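Local coordinates for protein WlaRA, TDP-fucose-3,4-ketoisomerase (Campylobacter jejuni subsp. jejuni 81116, PDB 5TPV) that belongs to the cupin clan and holds thymidine-5'-diphosphate in pockets shared between two subunits, at residues F8-S13 with I17-Q22; F35-F40 with S44-H49; H21-D24 with F29-K32; D71-Q76 with L129-V134. All coordinates share one frame; numbering follows the deposited sequence.

Contact 1 of 4, residues F8-S13 with I17-Q22; sequences FKTINS and ILNVHQ. With TYD (thymidine-5'-diphosphate), chain D.
One face of the Phe8 ring takes the imidazole of His21 edge-on. His21 CE1 stands over the ring centre, 3.5 Å from Phe8 CZ. The planes are 81° apart, a T-shaped pair with Phe8 as the face. The Asn19 amide meets the Phe8 ring obliquely, and its OD1 lies 3.2 Å from Thr10 CG2. This carbonyl oxygen is bound by Tyr38 OH of the second subunit. Ile11 N donates to Leu18 O at 2.8 Å, and Leu18 N returns a bond to Ile11 O at 3.0 Å. Past this pair a water donates to Lys9 O and accepts from Val20 N. Ile11, Leu18 and Val20 point to one side, where thymidine-5'-diphosphate lies. Ile11 CD1 reaches the base and sugar, 3.5 Å from O2 of the ligand. Leu18 CG is anti to the backbone N (chi1 166°), and Leu18 CD2 touches the ligand at O4', 3.5 Å away. On the other side Ile17 CG2 packs against Thr10 CB. The contact is a beta hairpin of strands 3-13 and 16-21. Phe8 and His21 also rest on Ile59 of strand 56-62, and strand 16-21 pairs antiparallel with a strand of the second subunit.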
# COMPACT_ATOMS: atom_id res chain seq x y z
N PHE B 8 -2.97 2.19 14.32
CA PHE B 8 -3.36 3.16 13.29
C PHE B 8 -4.60 3.96 13.67
O PHE B 8 -5.51 3.47 14.34
CB PHE B 8 -3.55 2.44 11.96
CG PHE B 8 -2.29 1.80 11.42
CD1 PHE B 8 -1.04 2.40 11.55
CD2 PHE B 8 -2.36 0.57 10.76
CE1 PHE B 8 0.11 1.80 11.05
CE2 PHE B 8 -1.22 -0.03 10.26
CZ PHE B 8 -0.00 0.58 10.38
N LYS B 9 -4.60 5.23 13.31
CA LYS B 9 -5.82 6.01 13.37
C LYS B 9 -6.63 5.68 12.10
O LYS B 9 -6.11 5.87 10.99
CB LYS B 9 -5.53 7.52 13.47
CG LYS B 9 -6.78 8.42 13.38
CD LYS B 9 -7.04 9.34 14.59
CE LYS B 9 -8.49 9.34 15.11
NZ LYS B 9 -9.52 9.23 14.03
N THR B 10 -7.85 5.18 12.30
CA THR B 10 -8.81 4.87 11.22
C THR B 10 -9.88 5.94 11.05
O THR B 10 -10.33 6.56 12.04
CB THR B 10 -9.46 3.51 11.44
OG1 THR B 10 -10.32 3.54 12.59
CG2 THR B 10 -8.41 2.43 11.65
N ILE B 11 -10.30 6.15 9.81
CA ILE B 11 -11.44 7.01 9.49
C ILE B 11 -12.70 6.20 9.17
O ILE B 11 -12.85 5.57 8.09
CB ILE B 11 -11.11 7.98 8.36
CG1 ILE B 11 -9.89 8.82 8.71
CG2 ILE B 11 -12.26 8.96 8.14
CD1 ILE B 11 -9.24 9.53 7.54
N ASN B 12 -13.63 6.23 10.12
CA ASN B 12 -14.85 5.43 10.08
C ASN B 12 -16.01 6.20 9.49
O ASN B 12 -16.55 7.05 10.16
CB ASN B 12 -15.20 5.01 11.50
CG ASN B 12 -14.08 4.21 12.14
OD1 ASN B 12 -12.96 4.69 12.22
ND2 ASN B 12 -14.34 2.98 12.52
N SER B 13 -16.39 5.93 8.25
CA SER B 13 -17.38 6.76 7.55
C SER B 13 -17.86 6.09 6.27
O SER B 13 -17.25 5.15 5.75
CB SER B 13 -16.85 8.17 7.26
OG SER B 13 -15.99 8.27 6.14
N ILE B 17 -14.36 1.51 6.63
CA ILE B 17 -13.17 2.00 7.33
C ILE B 17 -12.06 2.25 6.35
O ILE B 17 -11.76 1.42 5.47
CB ILE B 17 -12.78 1.01 8.42
CG1 ILE B 17 -14.05 0.62 9.21
CG2 ILE B 17 -11.75 1.62 9.38
CD1 ILE B 17 -13.78 -0.32 10.38
N LEU B 18 -11.48 3.44 6.49
CA LEU B 18 -10.38 3.91 5.68
C LEU B 18 -9.15 4.06 6.55
O LEU B 18 -9.28 4.64 7.63
CB LEU B 18 -10.73 5.27 5.14
CG LEU B 18 -9.63 6.13 4.53
CD1 LEU B 18 -9.13 5.52 3.24
CD2 LEU B 18 -10.19 7.52 4.24
N ASN B 19 -8.01 3.50 6.11
CA ASN B 19 -6.69 3.69 6.76
C ASN B 19 -5.76 4.41 5.84
O ASN B 19 -5.42 3.87 4.78
CB ASN B 19 -5.93 2.39 7.07
CG ASN B 19 -6.48 1.62 8.24
OD1 ASN B 19 -7.64 1.79 8.61
ND2 ASN B 19 -5.70 0.69 8.77
N VAL B 20 -5.30 5.58 6.26
CA VAL B 20 -4.42 6.37 5.39
C VAL B 20 -2.96 6.29 5.84
O VAL B 20 -2.67 6.32 7.05
CB VAL B 20 -4.87 7.86 5.35
CG1 VAL B 20 -4.02 8.67 4.40
CG2 VAL B 20 -6.31 7.99 4.85
N HIS B 21 -2.05 6.23 4.88
CA HIS B 21 -0.62 6.25 5.20
C HIS B 21 0.10 7.19 4.27
O HIS B 21 0.11 7.07 3.03
CB HIS B 21 0.03 4.87 5.11
CG HIS B 21 -0.62 3.85 5.97
ND1 HIS B 21 -0.25 3.62 7.27
CD2 HIS B 21 -1.63 2.98 5.71
CE1 HIS B 21 -1.02 2.69 7.79
NE2 HIS B 21 -1.85 2.26 6.86
N GLN B 22 0.77 8.15 4.91
CA GLN B 22 1.71 9.06 4.26
C GLN B 22 2.64 9.65 5.33
O GLN B 22 2.41 9.44 6.52
CB GLN B 22 0.97 10.19 3.57
CG GLN B 22 0.19 11.07 4.53
CD GLN B 22 -0.44 12.27 3.84
OE1 GLN B 22 -1.05 12.16 2.77
NE2 GLN B 22 -0.31 13.43 4.46
PA TYD D . -13.06 11.06 0.82
O1A TYD D . -12.02 10.94 -0.27
O2A TYD D . -13.87 12.33 0.95
O3A TYD D . -14.08 9.83 0.68
PB TYD D . -13.78 8.62 -0.34
O1B TYD D . -13.45 9.32 -1.63
O2B TYD D . -15.06 7.83 -0.36
O3B TYD D . -12.61 7.90 0.30
O5' TYD D . -12.35 10.78 2.23
C5' TYD D . -13.09 10.23 3.32
C4' TYD D . -12.79 11.03 4.59
O4' TYD D . -11.53 10.61 5.13
C3' TYD D . -12.70 12.52 4.29
O3' TYD D . -13.68 13.22 5.06
C2' TYD D . -11.31 12.95 4.71
C1' TYD D . -10.61 11.70 5.23
N1 TYD D . -9.42 11.42 4.43
C2 TYD D . -8.15 11.81 4.91
O2 TYD D . -8.06 12.39 6.01
N3 TYD D . -7.04 11.57 4.20
C4 TYD D . -7.10 10.96 3.02
O4 TYD D . -6.06 10.74 2.36
C5 TYD D . -8.42 10.54 2.49
C5M TYD D . -8.54 9.84 1.16
C6 TYD D . -9.55 10.80 3.25
O HOH W 1 -6.63 6.63 8.69

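Contact 2 of 4, residues F35-F40 with S44-H49; sequences FYIYDF and SIRGDH. With TYD (thymidine-5'-diphosphate), chain E.
The backbones diverge, with CA atoms 6.1 Å apart at Phe40 and Ser44 and 9.3 Å apart at Ile37 and Arg46, and side chains bridge the space. Ile37 CG2 lies over one face of the Arg46 guanidinium, 3.9 Å from Arg46 NH2 and offset toward the rim. Phe40 turns its ring edge across, with CD1 3.6 Å from Ser44 OG and CE1 near Arg46 CG. Ser44 OG is bonded to Lys14 O of the second subunit. Strands 33-38 and 46-51 belong to different sheets of this cupin fold, and both line the ligand pocket, to which Lys14 of the second subunit also contributes. The Arg46 chain bends at chi2 and chi3, which curls the guanidinium back to the diphosphate. Arg46 NH1 gives a nearly straight bond to O3B of thymidine-5'-diphosphate at 2.8 Å. Arg46 NE and Gly47 N both bind the ligand's O1B, the latter at 2.8 Å. His49 NE2 donates to O2B. Asp48 and His49 form a G1 beta bulge opposite Lys95. Phe35 offers a ring face to the thymine methyl, C5M, which sits over its centre 4.0 Å from Phe35 CZ. Arg46 NH2 donates to Ser16 OG of the second subunit.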
# COMPACT_ATOMS: atom_id res chain seq x y z
N PHE B 35 4.77 -2.68 -1.36
CA PHE B 35 4.59 -3.98 -1.97
C PHE B 35 3.77 -4.87 -1.07
O PHE B 35 3.58 -4.62 0.10
CB PHE B 35 5.94 -4.64 -2.37
CG PHE B 35 6.96 -4.66 -1.30
CD1 PHE B 35 7.10 -5.74 -0.47
CD2 PHE B 35 7.82 -3.58 -1.11
CE1 PHE B 35 8.07 -5.75 0.54
CE2 PHE B 35 8.80 -3.60 -0.12
CZ PHE B 35 8.95 -4.69 0.70
N TYR B 36 3.20 -5.91 -1.68
CA TYR B 36 2.36 -6.85 -0.93
C TYR B 36 2.67 -8.25 -1.43
O TYR B 36 3.04 -8.47 -2.61
CB TYR B 36 0.84 -6.47 -0.94
CG TYR B 36 0.32 -6.09 -2.28
CD1 TYR B 36 -0.28 -7.04 -3.11
CD2 TYR B 36 0.40 -4.78 -2.75
CE1 TYR B 36 -0.71 -6.72 -4.36
CE2 TYR B 36 -0.04 -4.47 -4.02
CZ TYR B 36 -0.57 -5.44 -4.81
OH TYR B 36 -1.03 -5.12 -6.07
N ILE B 37 2.56 -9.16 -0.48
CA ILE B 37 2.94 -10.55 -0.62
C ILE B 37 1.74 -11.40 -0.20
O ILE B 37 1.03 -11.13 0.80
CB ILE B 37 4.16 -10.86 0.24
CG1 ILE B 37 5.21 -9.78 0.02
CG2 ILE B 37 4.78 -12.18 -0.18
CD1 ILE B 37 6.48 -9.95 0.82
N TYR B 38 1.51 -12.45 -0.98
CA TYR B 38 0.28 -13.22 -0.80
C TYR B 38 0.42 -14.62 -1.43
O TYR B 38 1.46 -14.96 -2.00
CB TYR B 38 -0.86 -12.42 -1.44
CG TYR B 38 -0.65 -12.08 -2.92
CD1 TYR B 38 -1.14 -12.87 -3.94
CD2 TYR B 38 -0.02 -10.91 -3.28
CE1 TYR B 38 -0.93 -12.58 -5.28
CE2 TYR B 38 0.15 -10.56 -4.60
CZ TYR B 38 -0.27 -11.39 -5.59
OH TYR B 38 -0.05 -10.96 -6.91
N ASP B 39 -0.63 -15.43 -1.27
CA ASP B 39 -0.74 -16.81 -1.78
C ASP B 39 0.34 -17.69 -1.23
O ASP B 39 1.07 -18.34 -1.99
CB ASP B 39 -0.72 -16.86 -3.31
CG ASP B 39 -2.04 -16.46 -3.94
OD1 ASP B 39 -2.99 -16.03 -3.24
OD2 ASP B 39 -2.09 -16.58 -5.17
N PHE B 40 0.46 -17.66 0.09
CA PHE B 40 1.54 -18.33 0.78
C PHE B 40 1.19 -19.82 0.87
O PHE B 40 0.07 -20.19 1.23
CB PHE B 40 1.69 -17.79 2.20
CG PHE B 40 2.10 -16.35 2.25
CD1 PHE B 40 3.46 -15.98 2.19
CD2 PHE B 40 1.15 -15.35 2.37
CE1 PHE B 40 3.83 -14.66 2.27
CE2 PHE B 40 1.52 -14.02 2.48
CZ PHE B 40 2.86 -13.68 2.40
N SER B 44 6.22 -21.38 3.79
CA SER B 44 6.82 -20.24 3.09
C SER B 44 7.54 -19.37 4.12
O SER B 44 7.03 -19.17 5.22
CB SER B 44 5.73 -19.43 2.36
OG SER B 44 6.28 -18.19 1.89
N ILE B 45 8.69 -18.85 3.72
CA ILE B 45 9.48 -17.94 4.54
C ILE B 45 9.95 -16.74 3.72
O ILE B 45 10.43 -16.91 2.59
CB ILE B 45 10.74 -18.68 5.02
CG1 ILE B 45 10.34 -19.74 6.04
CG2 ILE B 45 11.73 -17.74 5.69
CD1 ILE B 45 11.47 -20.73 6.30
N ARG B 46 9.82 -15.52 4.24
CA ARG B 46 10.33 -14.36 3.51
C ARG B 46 11.33 -13.66 4.38
O ARG B 46 11.50 -13.94 5.56
CB ARG B 46 9.24 -13.35 3.12
CG ARG B 46 7.95 -13.88 2.48
CD ARG B 46 8.06 -14.25 1.03
NE ARG B 46 8.70 -13.23 0.18
CZ ARG B 46 8.53 -13.14 -1.13
NH1 ARG B 46 9.19 -12.20 -1.78
NH2 ARG B 46 7.77 -13.97 -1.82
N GLY B 47 12.00 -12.72 3.74
CA GLY B 47 13.05 -11.95 4.37
C GLY B 47 14.39 -12.68 4.28
O GLY B 47 14.86 -12.99 3.20
N ASP B 48 15.02 -12.86 5.44
CA ASP B 48 16.42 -13.29 5.51
C ASP B 48 17.40 -12.25 4.92
O ASP B 48 18.34 -12.54 4.16
CB ASP B 48 16.58 -14.69 4.88
CG ASP B 48 15.89 -15.77 5.69
OD1 ASP B 48 16.12 -15.82 6.92
OD2 ASP B 48 15.16 -16.60 5.09
N HIS B 49 17.19 -11.00 5.31
CA HIS B 49 18.15 -9.97 4.94
C HIS B 49 17.91 -8.72 5.78
O HIS B 49 16.88 -8.56 6.40
CB HIS B 49 18.06 -9.63 3.46
CG HIS B 49 16.68 -9.23 3.03
ND1 HIS B 49 16.20 -7.94 3.16
CD2 HIS B 49 15.66 -9.95 2.49
CE1 HIS B 49 14.95 -7.88 2.71
NE2 HIS B 49 14.61 -9.09 2.28
PA TYD E . 13.53 -9.89 -1.33
O1A TYD E . 14.94 -10.32 -1.67
O2A TYD E . 13.31 -8.65 -0.48
O3A TYD E . 12.78 -11.12 -0.62
PB TYD E . 11.67 -10.86 0.51
O1B TYD E . 11.37 -12.24 1.04
O2B TYD E . 12.36 -9.95 1.50
O3B TYD E . 10.53 -10.22 -0.24
O5' TYD E . 12.71 -9.71 -2.70
C5' TYD E . 12.30 -10.85 -3.45
C4' TYD E . 12.84 -10.74 -4.88
O4' TYD E . 12.01 -9.85 -5.63
C3' TYD E . 14.25 -10.18 -4.89
O3' TYD E . 15.14 -11.12 -5.50
C2' TYD E . 14.20 -8.90 -5.72
C1' TYD E . 12.75 -8.75 -6.16
N1 TYD E . 12.21 -7.49 -5.64
C2 TYD E . 12.05 -6.39 -6.52
O2 TYD E . 12.38 -6.51 -7.72
N3 TYD E . 11.56 -5.22 -6.08
C4 TYD E . 11.21 -5.06 -4.80
O4 TYD E . 10.75 -3.97 -4.40
C5 TYD E . 11.36 -6.20 -3.87
C5M TYD E . 10.97 -6.07 -2.42
C6 TYD E . 11.87 -7.40 -4.35

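Contact 3 of 4, residues H21-D24 with F29-K32; sequences HQKD and FEIK
Ile31 CD1 reaches across to the backbone of His21, 3.4 Å from His21 O and 4.0 Å from His21 CB. From the end of strand 16-21 onward both segments lie in the connection to strand 33-38 of the cupin fold. Ile31 has CG1 anti to the carbonyl carbon (chi1 -59°), which carries CD1 to this spot. Beside it Lys23 meets Phe29 and Glu30. Lys23 CA makes a CA-H...O contact with Phe29 O at 3.2 Å. The Lys23 chain, bent at chi2, lays its CD against the Phe29 carbonyl carbon. Glu30 crosses Lys23 at about a right angle. Glu30 OE2 is 3.3 Å from Lys23 CB, while Lys23 NZ stays 6.2 Å from that oxygen. Further out, Phe29 turns away from the other segment and packs on Ile57 of strand 56-62. His21 ND1 is tied to Asn26 O within the intervening loop. Gln22 OE1 accepts from Tyr114 N of the second subunit, and Ile31 packs on its own counterpart there. A water spans the two segments. It accepts from Lys23 N at 2.9 Å and from Ile31 N at 3.1 Å, and donates to Glu30 OE2 at 3.0 Å.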
# COMPACT_ATOMS: atom_id res chain seq x y z
N HIS B 21 -2.05 6.23 4.88
CA HIS B 21 -0.62 6.25 5.20
C HIS B 21 0.10 7.19 4.27
O HIS B 21 0.11 7.07 3.03
CB HIS B 21 0.03 4.87 5.11
CG HIS B 21 -0.62 3.85 5.97
ND1 HIS B 21 -0.25 3.62 7.27
CD2 HIS B 21 -1.63 2.98 5.71
CE1 HIS B 21 -1.02 2.69 7.79
NE2 HIS B 21 -1.85 2.26 6.86
N GLN B 22 0.77 8.15 4.91
CA GLN B 22 1.71 9.06 4.26
C GLN B 22 2.64 9.65 5.33
O GLN B 22 2.41 9.44 6.52
CB GLN B 22 0.97 10.19 3.57
CG GLN B 22 0.19 11.07 4.53
CD GLN B 22 -0.44 12.27 3.84
OE1 GLN B 22 -1.05 12.16 2.77
NE2 GLN B 22 -0.31 13.43 4.46
N LYS B 23 3.66 10.38 4.92
CA LYS B 23 4.52 11.09 5.90
C LYS B 23 3.64 11.76 6.99
O LYS B 23 2.72 12.51 6.68
CB LYS B 23 5.34 12.10 5.16
CG LYS B 23 6.34 12.89 6.00
CD LYS B 23 7.44 12.05 6.61
CE LYS B 23 8.14 12.86 7.70
NZ LYS B 23 9.59 12.97 7.38
N ASP B 24 3.82 11.31 8.21
CA ASP B 24 3.23 11.83 9.43
C ASP B 24 1.76 11.54 9.64
O ASP B 24 1.14 12.05 10.58
CB ASP B 24 3.61 13.30 9.71
CG ASP B 24 5.12 13.43 10.08
OD1 ASP B 24 5.67 12.62 10.87
OD2 ASP B 24 5.80 14.28 9.49
N PHE B 29 7.79 8.08 7.88
CA PHE B 29 8.68 8.39 6.76
C PHE B 29 7.90 8.82 5.52
O PHE B 29 6.67 8.75 5.47
CB PHE B 29 9.63 7.22 6.48
CG PHE B 29 8.98 5.85 6.37
CD1 PHE B 29 8.18 5.51 5.28
CD2 PHE B 29 9.18 4.90 7.35
CE1 PHE B 29 7.61 4.26 5.16
CE2 PHE B 29 8.63 3.63 7.22
CZ PHE B 29 7.83 3.31 6.14
N GLU B 30 8.64 9.32 4.54
CA GLU B 30 8.14 9.60 3.24
C GLU B 30 8.01 8.28 2.47
O GLU B 30 9.03 7.61 2.26
CB GLU B 30 9.17 10.45 2.49
CG GLU B 30 8.78 11.87 2.18
CD GLU B 30 7.51 12.00 1.38
OE1 GLU B 30 7.47 11.75 0.15
OE2 GLU B 30 6.54 12.39 2.05
N ILE B 31 6.79 7.90 2.08
CA ILE B 31 6.56 6.72 1.24
C ILE B 31 6.98 7.00 -0.18
O ILE B 31 6.77 8.07 -0.69
CB ILE B 31 5.10 6.27 1.23
CG1 ILE B 31 4.72 5.98 2.67
CG2 ILE B 31 4.89 5.06 0.31
CD1 ILE B 31 3.22 5.81 2.96
N LYS B 32 7.68 6.03 -0.76
CA LYS B 32 8.13 5.99 -2.16
C LYS B 32 7.79 4.65 -2.90
O LYS B 32 7.77 4.58 -4.13
CB LYS B 32 9.65 6.07 -2.07
CG LYS B 32 10.40 7.15 -2.81
CD LYS B 32 10.85 8.27 -1.88
CE LYS B 32 12.13 8.92 -2.40
NZ LYS B 32 12.27 9.01 -3.89
O HOH W 2 4.61 10.13 2.22

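Contact 4 of 4, residues D71-Q76 with L129-V134; sequences DGKTKQ and LKNNIV
Lys130 runs its aliphatic chain past the backbone carbonyl of Asp71. Lys130 CG is 3.4 Å and Lys130 CE 3.6 Å from Asp71 O, so methylenes rather than the ammonium group touch the oxygen. CG lies anti to the backbone N (chi1 180°), and the chain bends once, at chi2. From there it extends to NZ, which is bound to Met92 O. The Asp71 side chain brings CB within 4.3 Å of Lys130 CE, but its carboxylate folds back into its own turn. Lys73 and Asn131 make the second meeting, a residue of the turn against the helix residue after Lys130. The two side chains approach at a slant. Lys73 bends at chi2 and chi4 and sets CE against the amide, 3.7 Å from Asn131 OD1. Asp71 OD2 organises the turn between strands 65-70 and 75-80. It accepts from Lys73 N, which makes an Asx turn. Asp71 OD2 also accepts from Thr74 N at 2.7 Å, nearly along the C-O axis, which extends it to an Asx motif. Thr74 OG1 adds a third bond from above the carboxylate plane. Asp71 OD1 is held by the amino group of Met1. The Gly72 backbone passes close to Lys130 and Asn131; its angles (90/-19°) suit glycine. The contact thus rests the tip of this hairpin on helix 123-136 at the protein surface. Asp71 OD1 and Lys130 NZ are 6.4 Å apart, so any attraction between their charges would act at a distance. What joins the segments directly is van der Waals contact of lysine methylenes with a carbonyl and an amide.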
# COMPACT_ATOMS: atom_id res chain seq x y z
N ASP B 71 18.72 -7.28 15.82
CA ASP B 71 19.66 -6.15 15.75
C ASP B 71 21.15 -6.56 15.75
O ASP B 71 22.00 -5.69 15.83
CB ASP B 71 19.38 -5.06 16.80
CG ASP B 71 19.68 -5.49 18.25
OD1 ASP B 71 19.58 -4.60 19.16
OD2 ASP B 71 19.99 -6.67 18.52
N GLY B 72 21.46 -7.85 15.53
CA GLY B 72 22.84 -8.33 15.61
C GLY B 72 23.23 -8.80 17.00
O GLY B 72 24.20 -9.51 17.16
N LYS B 73 22.50 -8.39 18.03
CA LYS B 73 22.76 -8.77 19.40
C LYS B 73 21.57 -9.42 20.08
O LYS B 73 21.76 -10.22 20.98
CB LYS B 73 23.18 -7.51 20.17
CG LYS B 73 24.47 -6.82 19.73
CD LYS B 73 25.73 -7.60 20.15
CE LYS B 73 27.07 -6.92 19.79
NZ LYS B 73 27.30 -5.60 20.44
N THR B 74 20.36 -9.04 19.68
CA THR B 74 19.12 -9.57 20.25
C THR B 74 18.11 -9.78 19.14
O THR B 74 18.22 -9.22 18.05
CB THR B 74 18.47 -8.53 21.17
OG1 THR B 74 18.25 -7.34 20.42
CG2 THR B 74 19.40 -8.21 22.36
N LYS B 75 17.12 -10.58 19.43
CA LYS B 75 16.07 -10.83 18.51
C LYS B 75 14.71 -10.79 19.21
O LYS B 75 14.59 -10.98 20.42
CB LYS B 75 16.32 -12.17 17.83
CG LYS B 75 16.12 -13.37 18.73
CD LYS B 75 16.49 -14.67 18.01
CE LYS B 75 15.78 -15.87 18.64
NZ LYS B 75 16.66 -17.07 18.78
N GLN B 76 13.68 -10.60 18.40
CA GLN B 76 12.35 -10.34 18.91
C GLN B 76 11.37 -10.93 17.88
O GLN B 76 11.57 -10.75 16.68
CB GLN B 76 12.20 -8.81 19.11
CG GLN B 76 10.83 -8.36 19.61
CD GLN B 76 10.46 -8.98 20.94
OE1 GLN B 76 10.00 -10.10 20.98
NE2 GLN B 76 10.67 -8.28 22.03
N LEU B 129 28.85 -5.20 10.10
CA LEU B 129 28.53 -3.81 9.67
C LEU B 129 27.75 -3.04 10.76
O LEU B 129 28.04 -1.87 11.10
CB LEU B 129 27.79 -3.82 8.34
CG LEU B 129 28.58 -4.42 7.15
CD1 LEU B 129 27.74 -4.45 5.88
CD2 LEU B 129 29.88 -3.66 6.84
N LYS B 130 26.82 -3.74 11.38
CA LYS B 130 25.98 -3.14 12.41
C LYS B 130 26.79 -2.82 13.69
O LYS B 130 26.75 -1.70 14.18
CB LYS B 130 24.82 -4.10 12.70
CG LYS B 130 23.83 -3.65 13.75
CD LYS B 130 22.84 -2.64 13.18
CE LYS B 130 21.66 -2.55 14.13
NZ LYS B 130 20.72 -1.51 13.66
N ASN B 131 27.50 -3.81 14.25
CA ASN B 131 28.47 -3.57 15.34
C ASN B 131 29.44 -2.40 15.09
O ASN B 131 29.75 -1.64 16.00
CB ASN B 131 29.25 -4.85 15.66
CG ASN B 131 28.35 -5.97 16.18
OD1 ASN B 131 27.13 -5.83 16.26
ND2 ASN B 131 28.96 -7.11 16.51
N ASN B 132 29.88 -2.24 13.84
CA ASN B 132 30.72 -1.10 13.46
C ASN B 132 29.99 0.24 13.48
O ASN B 132 30.56 1.25 13.91
CB ASN B 132 31.34 -1.33 12.04
CG ASN B 132 31.71 -0.02 11.37
OD1 ASN B 132 32.83 0.46 11.53
ND2 ASN B 132 30.75 0.60 10.67
N ILE B 133 28.77 0.25 12.93
CA ILE B 133 27.90 1.45 12.93
C ILE B 133 27.62 1.93 14.36
O ILE B 133 27.75 3.13 14.66
CB ILE B 133 26.58 1.17 12.17
CG1 ILE B 133 26.85 1.22 10.65
CG2 ILE B 133 25.49 2.19 12.51
CD1 ILE B 133 25.91 0.37 9.81
N VAL B 134 27.23 0.96 15.20
CA VAL B 134 26.92 1.18 16.63
C VAL B 134 28.17 1.74 17.31
O VAL B 134 28.06 2.75 18.02
CB VAL B 134 26.47 -0.13 17.32
CG1 VAL B 134 26.49 -0.01 18.85
CG2 VAL B 134 25.08 -0.55 16.83

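In the fold
From the N terminus, contact 1 comes first and closes the short hairpin between strands 3-13 and 16-21. Contact 3 starts on its last residues, His21 and Gln22, and closes the next loop, on the way to strand 33-38. Contact 2 follows directly and spans the connection from strand 33-38 to strand 46-51, linking the two sheets. Contact 4 closes a much longer loop, from the hairpin before strand 75-80 to helix 123-136. Contacts 1 and 3 share their junction; the others follow in series, and none nests or crosses. Contacts 1, 2 and 3 all touch the second subunit. Contact 4 lies on the opposite side of the chain's centre from contact 1, their centres about 34 Å apart.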